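Leucine aminopeptidase (Parabacteroides distasonis, PDB 3TC8) is probably a zinc-dependent exopeptidase of peptidase family M28, likely an aminopeptidase or glutaminyl-peptide cyclotransferase, and carries a bound zinc ion. Local coordinates at residues V35-V41 with P121-A125; R106-D112 with W280-K284; V202-A207 with N289-L295; G245-H251 with I263-Y268. All coordinates share one frame; numbering follows the deposited sequence. Where two conformers were deposited one is given.

Contact 1: residues V35-V41 with P121-A125; sequences VAFGPRV and PLDGA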
loop_
_atom_site.group_PDB
_atom_site.type_symbol
_atom_site.label_atom_id
_atom_site.label_comp_id
_atom_site.label_asym_id
_atom_site.label_seq_id
_atom_site.Cartn_x
_atom_site.Cartn_y
_atom_site.Cartn_z
ATOM N N VAL A 35 9.233 -1.410 -10.649
ATOM C CA VAL A 35 8.701 -1.386 -11.998
ATOM C C VAL A 35 9.690 -2.039 -12.975
ATOM O O VAL A 35 9.282 -2.650 -13.956
ATOM C CB VAL A 35 8.287 0.050 -12.391
ATOM C CG1 VAL A 35 7.939 0.126 -13.874
ATOM C CG2 VAL A 35 7.086 0.476 -11.528
ATOM N N ALA A 36 10.981 -1.863 -12.718
ATOM C CA ALA A 36 12.026 -2.402 -13.590
ATOM C C ALA A 36 11.958 -3.903 -13.740
ATOM O O ALA A 36 12.450 -4.427 -14.738
ATOM C CB ALA A 36 13.371 -1.916 -13.113
ATOM N N PHE A 37 11.402 -4.628 -12.762
ATOM C CA PHE A 37 11.279 -6.063 -12.879
ATOM C C PHE A 37 10.312 -6.492 -13.959
ATOM O O PHE A 37 10.361 -7.644 -14.413
ATOM C CB PHE A 37 10.864 -6.691 -11.557
ATOM C CG PHE A 37 11.927 -6.676 -10.495
ATOM C CD1 PHE A 37 12.987 -7.559 -10.539
ATOM C CD2 PHE A 37 11.912 -5.751 -9.478
ATOM C CE1 PHE A 37 13.992 -7.538 -9.579
ATOM C CE2 PHE A 37 12.927 -5.723 -8.519
ATOM C CZ PHE A 37 13.959 -6.614 -8.585
ATOM N N GLY A 38 9.396 -5.620 -14.348
ATOM C CA GLY A 38 8.240 -5.991 -15.117
ATOM C C GLY A 38 7.026 -6.076 -14.180
ATOM O O GLY A 38 7.192 -6.022 -12.970
ATOM N N PRO A 39 5.841 -6.242 -14.728
ATOM C CA PRO A 39 4.645 -6.296 -13.843
ATOM C C PRO A 39 4.762 -7.433 -12.812
ATOM O O PRO A 39 5.082 -8.571 -13.163
ATOM C CB PRO A 39 3.513 -6.526 -14.854
ATOM C CG PRO A 39 3.972 -5.771 -16.078
ATOM C CD PRO A 39 5.460 -6.107 -16.147
ATOM N N ARG A 40 4.489 -7.111 -11.553
ATOM C CA ARG A 40 4.593 -8.090 -10.474
ATOM C C ARG A 40 3.291 -8.903 -10.371
ATOM O O ARG A 40 2.537 -8.837 -9.404
ATOM C CB ARG A 40 4.915 -7.388 -9.157
ATOM C CG ARG A 40 6.393 -7.004 -8.967
ATOM C CD ARG A 40 6.898 -5.833 -9.787
ATOM N NE ARG A 40 6.195 -4.609 -9.385
ATOM C CZ ARG A 40 5.728 -3.683 -10.227
ATOM N NH1 ARG A 40 5.895 -3.756 -11.541
ATOM N NH2 ARG A 40 5.058 -2.649 -9.738
ATOM N N VAL A 41 3.017 -9.669 -11.419
ATOM C CA VAL A 41 1.835 -10.521 -11.458
ATOM C C VAL A 41 2.122 -11.810 -10.725
ATOM O O VAL A 41 3.082 -12.487 -11.070
ATOM C CB VAL A 41 1.365 -10.750 -12.912
ATOM C CG1 VAL A 41 0.214 -11.753 -12.946
ATOM C CG2 VAL A 41 1.021 -9.451 -13.628
ATOM N N PRO A 121 -1.131 -7.030 -18.541
ATOM C CA PRO A 121 -0.700 -6.520 -17.233
ATOM C C PRO A 121 -0.197 -5.114 -17.298
ATOM O O PRO A 121 0.369 -4.649 -18.298
ATOM C CB PRO A 121 0.453 -7.457 -16.841
ATOM C CG PRO A 121 0.111 -8.749 -17.554
ATOM C CD PRO A 121 -0.422 -8.276 -18.897
ATOM N N LEU A 122 -0.436 -4.380 -16.225
ATOM C CA LEU A 122 0.045 -2.998 -16.127
ATOM C C LEU A 122 1.284 -2.931 -15.236
ATOM O O LEU A 122 1.568 -3.809 -14.434
ATOM C CB LEU A 122 -1.078 -2.077 -15.719
ATOM C CG LEU A 122 -1.955 -2.439 -14.498
ATOM C CD1 LEU A 122 -1.207 -2.200 -13.159
ATOM C CD2 LEU A 122 -3.271 -1.698 -14.533
ATOM N N ASP A 123 2.036 -1.846 -15.399
ATOM C CA ASP A 123 3.274 -1.662 -14.643
ATOM C C ASP A 123 2.985 -1.478 -13.171
ATOM O O ASP A 123 3.819 -1.786 -12.330
ATOM C CB ASP A 123 4.049 -0.472 -15.155
ATOM C CG ASP A 123 4.902 -0.779 -16.376
ATOM O OD1 ASP A 123 5.157 -1.960 -16.694
ATOM O OD2 ASP A 123 5.384 0.235 -16.985
ATOM N N GLY A 124 1.844 -0.919 -12.837
ATOM C CA GLY A 124 1.466 -0.713 -11.475
ATOM C C GLY A 124 2.432 0.172 -10.723
ATOM O O GLY A 124 2.724 -0.042 -9.540
ATOM N N ALA A 125 2.910 1.229 -11.382
ATOM C CA ALA A 125 3.850 2.139 -10.746
ATOM C C ALA A 125 3.163 2.853 -9.574
ATOM O O ALA A 125 3.755 2.924 -8.487
ATOM C CB ALA A 125 4.334 3.174 -11.758
#

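Contact 2: residues R106-D112 with W280-K284; sequences RPYSDHD and WHTQK. With EDO (1,2-ethanediol), chain D.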
loop_
_atom_site.group_PDB
_atom_site.type_symbol
_atom_site.label_atom_id
_atom_site.label_comp_id
_atom_site.label_asym_id
_atom_site.label_seq_id
_atom_site.Cartn_x
_atom_site.Cartn_y
_atom_site.Cartn_z
ATOM N N ARG A 106 -1.661 -5.621 -11.168
ATOM C CA ARG A 106 -2.827 -6.210 -11.805
ATOM C C ARG A 106 -2.444 -6.866 -13.135
ATOM O O ARG A 106 -1.777 -6.246 -13.954
ATOM C CB ARG A 106 -3.884 -5.129 -11.999
ATOM C CG ARG A 106 -5.214 -5.617 -12.586
ATOM C CD ARG A 106 -6.363 -4.805 -12.055
ATOM N NE ARG A 106 -7.669 -5.164 -12.611
ATOM C CZ ARG A 106 -8.383 -6.184 -12.172
ATOM N NH1 ARG A 106 -7.900 -7.041 -11.311
ATOM N NH2 ARG A 106 -9.584 -6.445 -12.683
ATOM N N PRO A 107 -3.018 -8.026 -13.427
ATOM C CA PRO A 107 -2.726 -8.715 -14.701
ATOM C C PRO A 107 -3.509 -8.204 -15.912
ATOM O O PRO A 107 -3.331 -8.718 -17.002
ATOM C CB PRO A 107 -3.068 -10.157 -14.401
ATOM C CG PRO A 107 -4.146 -10.075 -13.368
ATOM C CD PRO A 107 -3.676 -8.957 -12.482
ATOM N N TYR A 108 -4.364 -7.244 -15.663
ATOM C CA TYR A 108 -5.276 -6.683 -16.634
ATOM C C TYR A 108 -5.170 -5.165 -16.634
ATOM O O TYR A 108 -4.732 -4.561 -15.659
ATOM C CB TYR A 108 -6.738 -7.046 -16.320
ATOM C CG TYR A 108 -6.986 -8.475 -15.954
ATOM C CD1 TYR A 108 -6.620 -9.519 -16.788
ATOM C CD2 TYR A 108 -7.536 -8.802 -14.729
ATOM C CE1 TYR A 108 -6.853 -10.829 -16.427
ATOM C CE2 TYR A 108 -7.756 -10.131 -14.331
ATOM C CZ TYR A 108 -7.390 -11.124 -15.191
ATOM O OH TYR A 108 -7.642 -12.424 -14.822
ATOM N N SER A 109 -5.550 -4.566 -17.735
ATOM C CA SER A 109 -5.731 -3.112 -17.860
ATOM C C SER A 109 -7.179 -2.854 -18.261
ATOM O O SER A 109 -7.472 -2.351 -19.332
ATOM C CB SER A 109 -4.743 -2.523 -18.845
ATOM O OG SER A 109 -3.418 -2.845 -18.474
ATOM N N ASP A 110 -8.096 -3.260 -17.363
ATOM C CA ASP A 110 -9.494 -3.428 -17.735
ATOM C C ASP A 110 -10.297 -2.148 -17.816
ATOM O O ASP A 110 -11.418 -2.203 -18.268
ATOM C CB ASP A 110 -10.179 -4.487 -16.863
ATOM C CG ASP A 110 -9.997 -4.307 -15.345
ATOM O OD1 ASP A 110 -8.902 -3.929 -14.874
ATOM O OD2 ASP A 110 -10.988 -4.634 -14.615
ATOM N N HIS A 111 -9.668 -1.028 -17.480
ATOM C CA HIS A 111 -10.229 0.279 -17.712
ATOM C C HIS A 111 -9.541 1.032 -18.851
ATOM O O HIS A 111 -9.836 2.196 -19.136
ATOM C CB HIS A 111 -10.253 1.116 -16.454
ATOM C CG HIS A 111 -11.275 0.648 -15.483
ATOM N ND1 HIS A 111 -12.517 1.222 -15.406
ATOM C CD2 HIS A 111 -11.277 -0.371 -14.597
ATOM C CE1 HIS A 111 -13.244 0.557 -14.521
ATOM N NE2 HIS A 111 -12.503 -0.385 -13.973
ATOM N N ASP A 112 -8.633 0.379 -19.562
ATOM C CA ASP A 112 -7.944 1.001 -20.675
ATOM C C ASP A 112 -8.955 1.365 -21.747
ATOM O O ASP A 112 -9.849 0.592 -22.046
ATOM C CB ASP A 112 -6.843 0.105 -21.273
ATOM C CG ASP A 112 -5.808 0.897 -21.994
ATOM O OD1 ASP A 112 -6.023 1.220 -23.185
ATOM O OD2 ASP A 112 -4.799 1.231 -21.341
ATOM N N TRP A 280 -5.817 4.824 -13.638
ATOM C CA TRP A 280 -6.068 3.640 -12.824
ATOM C C TRP A 280 -6.560 2.454 -13.680
ATOM O O TRP A 280 -7.489 2.597 -14.478
ATOM C CB TRP A 280 -7.116 3.965 -11.771
ATOM C CG TRP A 280 -7.604 2.822 -10.968
ATOM C CD1 TRP A 280 -6.945 2.164 -9.980
ATOM C CD2 TRP A 280 -8.880 2.202 -11.056
ATOM N NE1 TRP A 280 -7.726 1.227 -9.421
ATOM C CE2 TRP A 280 -8.923 1.203 -10.083
ATOM C CE3 TRP A 280 -10.005 2.396 -11.873
ATOM C CZ2 TRP A 280 -10.074 0.406 -9.867
ATOM C CZ3 TRP A 280 -11.124 1.620 -11.666
ATOM C CH2 TRP A 280 -11.150 0.665 -10.677
ATOM N N HIS A 281 -5.881 1.332 -13.535
ATOM C CA HIS A 281 -6.257 0.107 -14.250
ATOM C C HIS A 281 -6.210 0.282 -15.785
ATOM O O HIS A 281 -6.982 -0.321 -16.539
ATOM C CB HIS A 281 -7.572 -0.490 -13.717
ATOM C CG HIS A 281 -7.377 -1.111 -12.373
ATOM N ND1 HIS A 281 -8.336 -1.865 -11.739
ATOM C CD2 HIS A 281 -6.295 -1.098 -11.545
ATOM C CE1 HIS A 281 -7.856 -2.270 -10.568
ATOM N NE2 HIS A 281 -6.614 -1.837 -10.435
ATOM N N THR A 282 -5.270 1.108 -16.200
ATOM C CA THR A 282 -4.918 1.277 -17.602
ATOM C C THR A 282 -3.428 1.083 -17.794
ATOM O O THR A 282 -2.638 1.080 -16.834
ATOM C CB THR A 282 -5.243 2.708 -18.125
ATOM O OG1 THR A 282 -4.213 3.641 -17.727
ATOM C CG2 THR A 282 -6.617 3.220 -17.728
ATOM N N GLN A 283 -3.012 0.972 -19.060
ATOM C CA GLN A 283 -1.609 0.902 -19.394
ATOM C C GLN A 283 -0.800 2.110 -18.985
ATOM O O GLN A 283 0.432 1.984 -18.828
ATOM C CB GLN A 283 -1.443 0.661 -20.894
ATOM C CG GLN A 283 -1.779 -0.782 -21.302
ATOM C CD GLN A 283 -0.719 -1.745 -20.883
ATOM O OE1 GLN A 283 0.353 -1.768 -21.504
ATOM N NE2 GLN A 283 -0.976 -2.533 -19.839
ATOM N N LYS A 284 -1.461 3.230 -18.743
ATOM C CA LYS A 284 -0.763 4.438 -18.328
ATOM C C LYS A 284 -0.456 4.530 -16.839
ATOM O O LYS A 284 0.113 5.528 -16.414
ATOM C CB LYS A 284 -1.551 5.658 -18.774
ATOM C CG LYS A 284 -1.426 5.911 -20.249
ATOM C CD LYS A 284 -2.064 7.203 -20.670
ATOM C CE LYS A 284 -1.890 7.527 -22.147
ATOM N NZ LYS A 284 -2.831 8.636 -22.553
HETATM C C1 EDO D . -7.582 0.768 -5.338
HETATM O O1 EDO D . -7.649 -0.544 -4.785
HETATM C C2 EDO D . -6.627 0.802 -6.520
HETATM O O2 EDO D . -6.697 -0.390 -7.368
HETATM O O HOH W 1 -10.798 -2.913 -12.378
#

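Contact 3: residues V202-A207 with N289-L295; sequences VGGKNA and NIDRETL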
loop_
_atom_site.group_PDB
_atom_site.type_symbol
_atom_site.label_atom_id
_atom_site.label_comp_id
_atom_site.label_asym_id
_atom_site.label_seq_id
_atom_site.Cartn_x
_atom_site.Cartn_y
_atom_site.Cartn_z
ATOM N N VAL A 202 -0.081 6.632 -3.789
ATOM C CA VAL A 202 0.462 7.792 -3.107
ATOM C C VAL A 202 1.615 8.450 -3.861
ATOM O O VAL A 202 2.375 9.214 -3.281
ATOM C CB VAL A 202 0.871 7.467 -1.660
ATOM C CG1 VAL A 202 -0.354 7.103 -0.828
ATOM C CG2 VAL A 202 1.954 6.437 -1.616
ATOM N N GLY A 203 1.726 8.177 -5.168
ATOM C CA GLY A 203 2.792 8.735 -5.951
ATOM C C GLY A 203 2.421 9.660 -7.067
ATOM O O GLY A 203 3.319 10.259 -7.684
ATOM N N GLY A 204 1.153 9.779 -7.415
ATOM C CA GLY A 204 0.763 10.528 -8.593
ATOM C C GLY A 204 0.940 12.018 -8.430
ATOM O O GLY A 204 0.618 12.590 -7.383
ATOM N N LYS A 205 1.374 12.688 -9.496
ATOM C CA LYS A 205 1.478 14.133 -9.502
ATOM C C LYS A 205 0.145 14.742 -9.078
ATOM O O LYS A 205 -0.908 14.340 -9.609
ATOM C CB LYS A 205 1.879 14.646 -10.876
ATOM C CG LYS A 205 2.249 16.107 -10.885
ATOM C CD LYS A 205 2.597 16.596 -12.290
ATOM C CE LYS A 205 2.725 18.084 -12.348
ATOM N NZ LYS A 205 3.871 18.488 -11.511
ATOM N N ASN A 206 0.156 15.678 -8.122
ATOM C CA ASN A 206 -1.068 16.369 -7.680
ATOM C C ASN A 206 -2.174 15.439 -7.130
ATOM O O ASN A 206 -3.352 15.769 -7.165
ATOM C CB ASN A 206 -1.581 17.288 -8.752
ATOM C CG ASN A 206 -0.593 18.378 -9.102
ATOM O OD1 ASN A 206 0.046 18.985 -8.222
ATOM N ND2 ASN A 206 -0.482 18.676 -10.390
ATOM N N ALA A 207 -1.761 14.332 -6.527
ATOM C CA ALA A 207 -2.686 13.426 -5.862
ATOM C C ALA A 207 -3.462 14.200 -4.793
ATOM O O ALA A 207 -2.942 15.143 -4.163
ATOM C CB ALA A 207 -1.951 12.260 -5.211
ATOM N N ASN A 289 3.714 9.125 -14.208
ATOM C CA ASN A 289 2.896 9.882 -13.274
ATOM C C ASN A 289 3.540 10.084 -11.913
ATOM O O ASN A 289 3.005 10.821 -11.099
ATOM C CB ASN A 289 1.568 9.190 -13.053
ATOM C CG ASN A 289 0.843 8.900 -14.326
ATOM O OD1 ASN A 289 0.556 7.694 -14.641
ATOM N ND2 ASN A 289 0.531 9.914 -15.073
ATOM N N ILE A 290 4.607 9.349 -11.611
ATOM C CA ILE A 290 5.150 9.327 -10.275
ATOM C C ILE A 290 5.887 10.620 -10.008
ATOM O O ILE A 290 6.647 11.095 -10.850
ATOM C CB ILE A 290 6.024 8.082 -10.071
ATOM C CG1 ILE A 290 5.208 6.796 -10.395
ATOM C CG2 ILE A 290 6.602 8.015 -8.644
ATOM C CD1 ILE A 290 3.973 6.564 -9.527
ATOM N N ASP A 291 5.661 11.170 -8.821
ATOM C CA ASP A 291 6.092 12.518 -8.490
ATOM C C ASP A 291 6.713 12.557 -7.105
ATOM O O ASP A 291 6.100 12.119 -6.125
ATOM C CB ASP A 291 4.888 13.439 -8.583
ATOM C CG ASP A 291 5.226 14.830 -8.398
ATOM O OD1 ASP A 291 5.257 15.279 -7.227
ATOM O OD2 ASP A 291 5.424 15.522 -9.411
ATOM N N ARG A 292 7.934 13.075 -7.006
ATOM C CA ARG A 292 8.649 13.152 -5.757
ATOM C C ARG A 292 7.911 14.008 -4.725
ATOM O O ARG A 292 8.002 13.725 -3.538
ATOM C CB ARG A 292 10.050 13.671 -5.996
ATOM C CG ARG A 292 10.935 12.696 -6.673
ATOM C CD ARG A 292 12.180 13.360 -7.244
ATOM N NE ARG A 292 13.111 12.416 -7.876
ATOM C CZ ARG A 292 13.005 11.975 -9.112
ATOM N NH1 ARG A 292 11.998 12.365 -9.878
ATOM N NH2 ARG A 292 13.936 11.173 -9.605
ATOM N N GLU A 293 7.282 15.085 -5.156
ATOM C CA GLU A 293 6.601 15.947 -4.196
ATOM C C GLU A 293 5.424 15.209 -3.541
ATOM O O GLU A 293 5.177 15.372 -2.347
ATOM C CB GLU A 293 6.198 17.277 -4.834
ATOM C CG GLU A 293 7.344 18.291 -5.011
ATOM C CD GLU A 293 8.546 17.782 -5.796
ATOM O OE1 GLU A 293 9.638 17.566 -5.191
ATOM O OE2 GLU A 293 8.425 17.630 -7.035
ATOM N N THR A 294 4.686 14.408 -4.321
ATOM C CA THR A 294 3.600 13.634 -3.728
ATOM C C THR A 294 4.149 12.614 -2.737
ATOM O O THR A 294 3.644 12.465 -1.629
ATOM C CB THR A 294 2.784 12.914 -4.813
ATOM O OG1 THR A 294 2.394 13.898 -5.770
ATOM C CG2 THR A 294 1.594 12.213 -4.240
ATOM N N LEU A 295 5.173 11.856 -3.158
ATOM C CA LEU A 295 5.760 10.872 -2.266
ATOM C C LEU A 295 6.247 11.522 -0.975
ATOM O O LEU A 295 6.078 10.949 0.085
ATOM C CB LEU A 295 6.903 10.168 -2.986
ATOM C CG LEU A 295 6.553 9.228 -4.128
ATOM C CD1 LEU A 295 7.778 8.823 -4.910
ATOM C CD2 LEU A 295 5.802 7.966 -3.631
HETATM O O HOH W 2 2.682 16.628 -6.907
#

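Contact 4: residues G245-H251 with I263-Y268; sequences GAITDDH and IDIINY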
loop_
_atom_site.group_PDB
_atom_site.type_symbol
_atom_site.label_atom_id
_atom_site.label_comp_id
_atom_site.label_asym_id
_atom_site.label_seq_id
_atom_site.Cartn_x
_atom_site.Cartn_y
_atom_site.Cartn_z
ATOM N N GLY A 245 -14.873 9.291 -0.564
ATOM C CA GLY A 245 -15.739 8.136 -0.795
ATOM C C GLY A 245 -15.326 6.922 0.017
ATOM O O GLY A 245 -14.308 6.932 0.728
ATOM N N ALA A 246 -16.148 5.891 -0.042
ATOM C CA ALA A 246 -15.818 4.582 0.495
ATOM C C ALA A 246 -15.045 3.792 -0.561
ATOM O O ALA A 246 -15.501 3.703 -1.696
ATOM C CB ALA A 246 -17.062 3.813 0.871
ATOM N N ILE A 247 -13.873 3.291 -0.210
ATOM C CA ILE A 247 -12.978 2.592 -1.108
ATOM C C ILE A 247 -12.682 1.188 -0.566
ATOM O O ILE A 247 -12.199 1.035 0.538
ATOM C CB ILE A 247 -11.684 3.403 -1.313
ATOM C CG1 ILE A 247 -11.990 4.790 -1.892
ATOM C CG2 ILE A 247 -10.713 2.637 -2.190
ATOM C CD1 ILE A 247 -10.837 5.769 -1.919
ATOM N N THR A 248 -12.920 0.161 -1.393
ATOM C CA THR A 248 -12.534 -1.212 -1.074
ATOM C C THR A 248 -11.022 -1.308 -1.170
ATOM O O THR A 248 -10.437 -0.985 -2.189
ATOM C CB THR A 248 -13.159 -2.194 -2.080
ATOM O OG1 THR A 248 -14.577 -2.087 -2.028
ATOM C CG2 THR A 248 -12.684 -3.614 -1.807
ATOM N N ASP A 249 -10.386 -1.701 -0.084
ATOM C CA ASP A 249 -8.935 -1.797 -0.068
ATOM C C ASP A 249 -8.483 -2.647 1.094
ATOM O O ASP A 249 -9.297 -3.118 1.914
ATOM C CB ASP A 249 -8.327 -0.391 -0.023
ATOM C CG ASP A 249 -7.040 -0.241 -0.801
ATOM O OD1 ASP A 249 -6.414 -1.263 -1.151
ATOM O OD2 ASP A 249 -6.638 0.953 -1.070
ATOM N N ASP A 250 -7.181 -2.912 1.190
ATOM C CA ASP A 250 -6.691 -3.868 2.138
ATOM C C ASP A 250 -7.054 -3.542 3.578
ATOM O O ASP A 250 -7.185 -4.432 4.402
ATOM C CB ASP A 250 -5.144 -3.976 2.017
ATOM C CG ASP A 250 -4.630 -4.636 0.711
ATOM O OD1 ASP A 250 -4.975 -5.784 0.491
ATOM O OD2 ASP A 250 -3.867 -3.998 -0.029
ATOM N N HIS A 251 -7.165 -2.245 3.888
ATOM C CA HIS A 251 -7.458 -1.851 5.278
ATOM C C HIS A 251 -8.784 -2.394 5.798
ATOM O O HIS A 251 -8.883 -2.707 6.992
ATOM C CB HIS A 251 -7.399 -0.323 5.425
ATOM C CG HIS A 251 -8.458 0.434 4.705
ATOM N ND1 HIS A 251 -8.747 0.198 3.377
ATOM C CD2 HIS A 251 -9.285 1.420 5.138
ATOM C CE1 HIS A 251 -9.727 1.010 3.023
ATOM N NE2 HIS A 251 -10.062 1.768 4.070
ATOM N N ILE A 263 -6.518 3.086 8.494
ATOM C CA ILE A 263 -6.892 4.075 7.516
ATOM C C ILE A 263 -6.193 3.809 6.184
ATOM O O ILE A 263 -5.164 3.113 6.116
ATOM C CB ILE A 263 -6.561 5.493 8.018
ATOM C CG1 ILE A 263 -5.061 5.815 7.975
ATOM C CG2 ILE A 263 -7.159 5.724 9.425
ATOM C CD1 ILE A 263 -4.758 7.305 8.143
ATOM N N ASP A 264 -6.748 4.432 5.141
ATOM C CA ASP A 264 -6.203 4.375 3.787
ATOM C C ASP A 264 -5.863 5.752 3.313
ATOM O O ASP A 264 -6.758 6.616 3.296
ATOM C CB ASP A 264 -7.234 3.720 2.855
ATOM C CG ASP A 264 -6.693 3.273 1.529
ATOM O OD1 ASP A 264 -5.512 3.444 1.193
ATOM O OD2 ASP A 264 -7.555 2.681 0.755
ATOM N N ILE A 265 -4.594 5.973 2.963
ATOM C CA ILE A 265 -4.124 7.185 2.316
ATOM C C ILE A 265 -4.021 6.821 0.844
ATOM O O ILE A 265 -3.162 6.021 0.451
ATOM C CB ILE A 265 -2.754 7.642 2.877
ATOM C CG1 ILE A 265 -2.809 7.839 4.401
ATOM C CG2 ILE A 265 -2.282 8.897 2.153
ATOM C CD1 ILE A 265 -1.528 8.229 5.043
ATOM N N ILE A 266 -4.895 7.404 0.033
ATOM C CA ILE A 266 -5.105 6.998 -1.359
ATOM C C ILE A 266 -5.601 8.149 -2.177
ATOM O O ILE A 266 -6.481 8.893 -1.751
ATOM C CB ILE A 266 -6.063 5.764 -1.440
ATOM C CG1 ILE A 266 -6.311 5.367 -2.896
ATOM C CG2 ILE A 266 -7.371 5.984 -0.699
ATOM C CD1 ILE A 266 -6.955 3.993 -3.059
ATOM N N ASN A 267 -5.042 8.304 -3.361
ATOM C CA ASN A 267 -5.507 9.329 -4.299
ATOM C C ASN A 267 -6.960 9.033 -4.706
ATOM O O ASN A 267 -7.249 7.977 -5.275
ATOM C CB ASN A 267 -4.531 9.307 -5.479
ATOM C CG ASN A 267 -4.713 10.466 -6.452
ATOM O OD1 ASN A 267 -5.552 11.371 -6.249
ATOM N ND2 ASN A 267 -3.917 10.441 -7.524
ATOM N N TYR A 268 -7.859 9.970 -4.416
ATOM C CA TYR A 268 -9.252 9.886 -4.746
ATOM C C TYR A 268 -9.656 11.147 -5.470
ATOM O O TYR A 268 -9.308 12.249 -5.062
ATOM C CB TYR A 268 -10.088 9.766 -3.463
ATOM C CG TYR A 268 -11.579 9.817 -3.651
ATOM C CD1 TYR A 268 -12.282 8.727 -4.144
ATOM C CD2 TYR A 268 -12.300 10.936 -3.259
ATOM C CE1 TYR A 268 -13.676 8.769 -4.294
ATOM C CE2 TYR A 268 -13.678 10.994 -3.400
ATOM C CZ TYR A 268 -14.368 9.910 -3.903
ATOM O OH TYR A 268 -15.740 9.929 -4.043
#

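Contact 1: residues V35-V41 with P121-A125
Arg40, centre of an inverse gamma turn just beyond helix 24-36, clamps the backbone of Asp123, where the loop 121-125 runs into helix 125-144, with Gly124 at its N-cap position. The polar part of the contact is one end-on grip: NH1 and NH2 of Arg40 both donate to Asp123 O, NH2 at 3.0 Å and nearly in line with the C=O bond. A straighter bond, 171° at the hydrogen, runs from Arg40 NH1 back to Gly38 O at 3.0 Å, from above that carbonyl's plane. The chain of Arg40 reaches this place by folding at chi2 (73°) and chi3 (64°), which turns the guanidinium back over the peptide N of Val35. Were Arg40 an alanine, Asp123 O and Gly38 O would probably lose these donors and the loop ahead of helix 125-144 would be less firmly fixed. The apolar part flanks the grip. Pro39 and Pro121 cross at about a right angle, CB to CB at 3.8 Å, and Val41 CG2 meets the same Pro121 CB. Leu122, which turns away from the 35-41 segment, approaches the zinc ligand His281. Beyond the arginine, Val35 CG2 lies 3.7 Å from Ala125 CA.

Contact 2: residues R106-D112 with W280-K284
Arg106 lays its CD methylene over one face of the His281 ring, 3.4 Å from the ring centroid and 15° off the normal, a CH-pi contact. With CG anti to the backbone N (chi1 -176°), the chain of Arg106 crosses that ring at about a right angle, and Trp280 covers the other face with its NE1 side. The guanidinium continues past the ring to Asp110, gripping it side-on: NE to OD1 and NH2 to OD2. Ser109 follows with its hydroxyl, where OG accepts from Gln283 NE2 at 2.8 Å, close to the amide plane; the same OG is bonded to Thr120 O. Asp110 lies alongside His281 and is joined to it through a water, which donates to Asp110 OD2 and accepts from His281 ND1 at 2.8 Å. Such a link would orient the imidazole with ND1 toward the water and NE2 turned to the metal. In the type I turn from Ser109 to Asp112, His111 N bonds to His281 O at 2.9 Å, while Trp280 CZ3 sits 3.4 Å from His111 NE2, over the rim of the His111 ring. Asp112 closes the series, its OD2 taking Gln283 N at 2.9 Å. The arrangement is that of a second shell around a metal ligand: His281 binds the zinc ion together with Asp127 and Asp160.

Contact 3: residues V202-A207 with N289-L295
Thr294 places CG2 anti to its backbone N and OG1 anti to its carbonyl carbon (chi1 -53°), which brings both branches onto the loop 202-207; Asp291, with CG anti to the backbone N (chi1 -174°), turns its carboxylate to the start of helix 292-308. Asp291 is the N-cap of that helix, and its OD1 accepts from Thr294 N at 3.1 Å through the anti lone pair. The residues before the helix make a single beta bridge between Gly204 and Ile290. In it Asp291 N donates to Gly203 O at 2.8 Å and Lys205 N to Asn289 O at 3.0 Å, each nearly in line with its carbonyl. Gly204 O, first carbonyl of the type II turn to Ala207, is held from opposite faces of its plane by Ala207 N and by Thr294 OG1, the latter at 2.7 Å. A valine in place of Thr294 would probably leave Gly204 O with the turn bond alone and the water between Asn206 N and OG1 without one partner. Lys205 runs obliquely past Asp291, with Lys205 CG 3.5 Å from Asp291 OD2. The lysine's NZ makes only a long salt bridge to that carboxylate. Thr294 CG2 presses on Val202 O at 3.2 Å and on Ala207 CB at 3.7 Å.

Contact 4: residues G245-H251 with I263-Y268
Asp249 and Asp264 bring their carboxylates together where the loop leading into helix 250-258 lies beside strand 262-266, the edge strand of the mixed central sheet. The acidic part is the closest: Asp249 OD2 stands 2.7 Å from Asp264 OD2, with the carboxylate planes 63° apart. Asp200 adds a further acid beside Asp249 OD2. Asp249 OD1, on the other branch, accepts from Asp250 N at 3.0 Å. Aromatic contacts mark both ends. Asp264 CB sits over one face of the His251 imidazole, 3.6 Å from the centroid and 9° off the normal, a CH-pi contact; the ring has its NE2 bonded to Glu212. At the far end the Tyr268 ring takes Gly245 N over one face, toward the rim by the hydroxyl, with CZ 3.4 Å from that nitrogen. Having no side chain, Gly245 can bring its backbone this close to the phenol. Between the two rings the packing is apolar: Ile247 and Ile266 reach tip to tip, and Ile247 CD1 touches Ile266 CG2 at 3.7 Å and Tyr268 CD1 at 4.0 Å.

The four contacts tie loops and helix starts around one mixed sheet, with the zinc ion beside contact 2. Contacts 1 and 2, centres 11 Å apart, share the loop between strand 96-102 and helix 125-144; their segments alternate along the chain, and Pro121 O probably takes a hydrogen bond from Gln283 NE2. Contact 3 opens after contact 1 has closed and touches it where Ile290 CD1 meets Ala125 O. Contact 4 is nested within the loops closed by contacts 2 and 3, and packs against contact 3 (centres 16 Å apart) through Val202 and Ile265. Contacts 1 and 2 thus lie on the same side of the chain's centre, near the zinc.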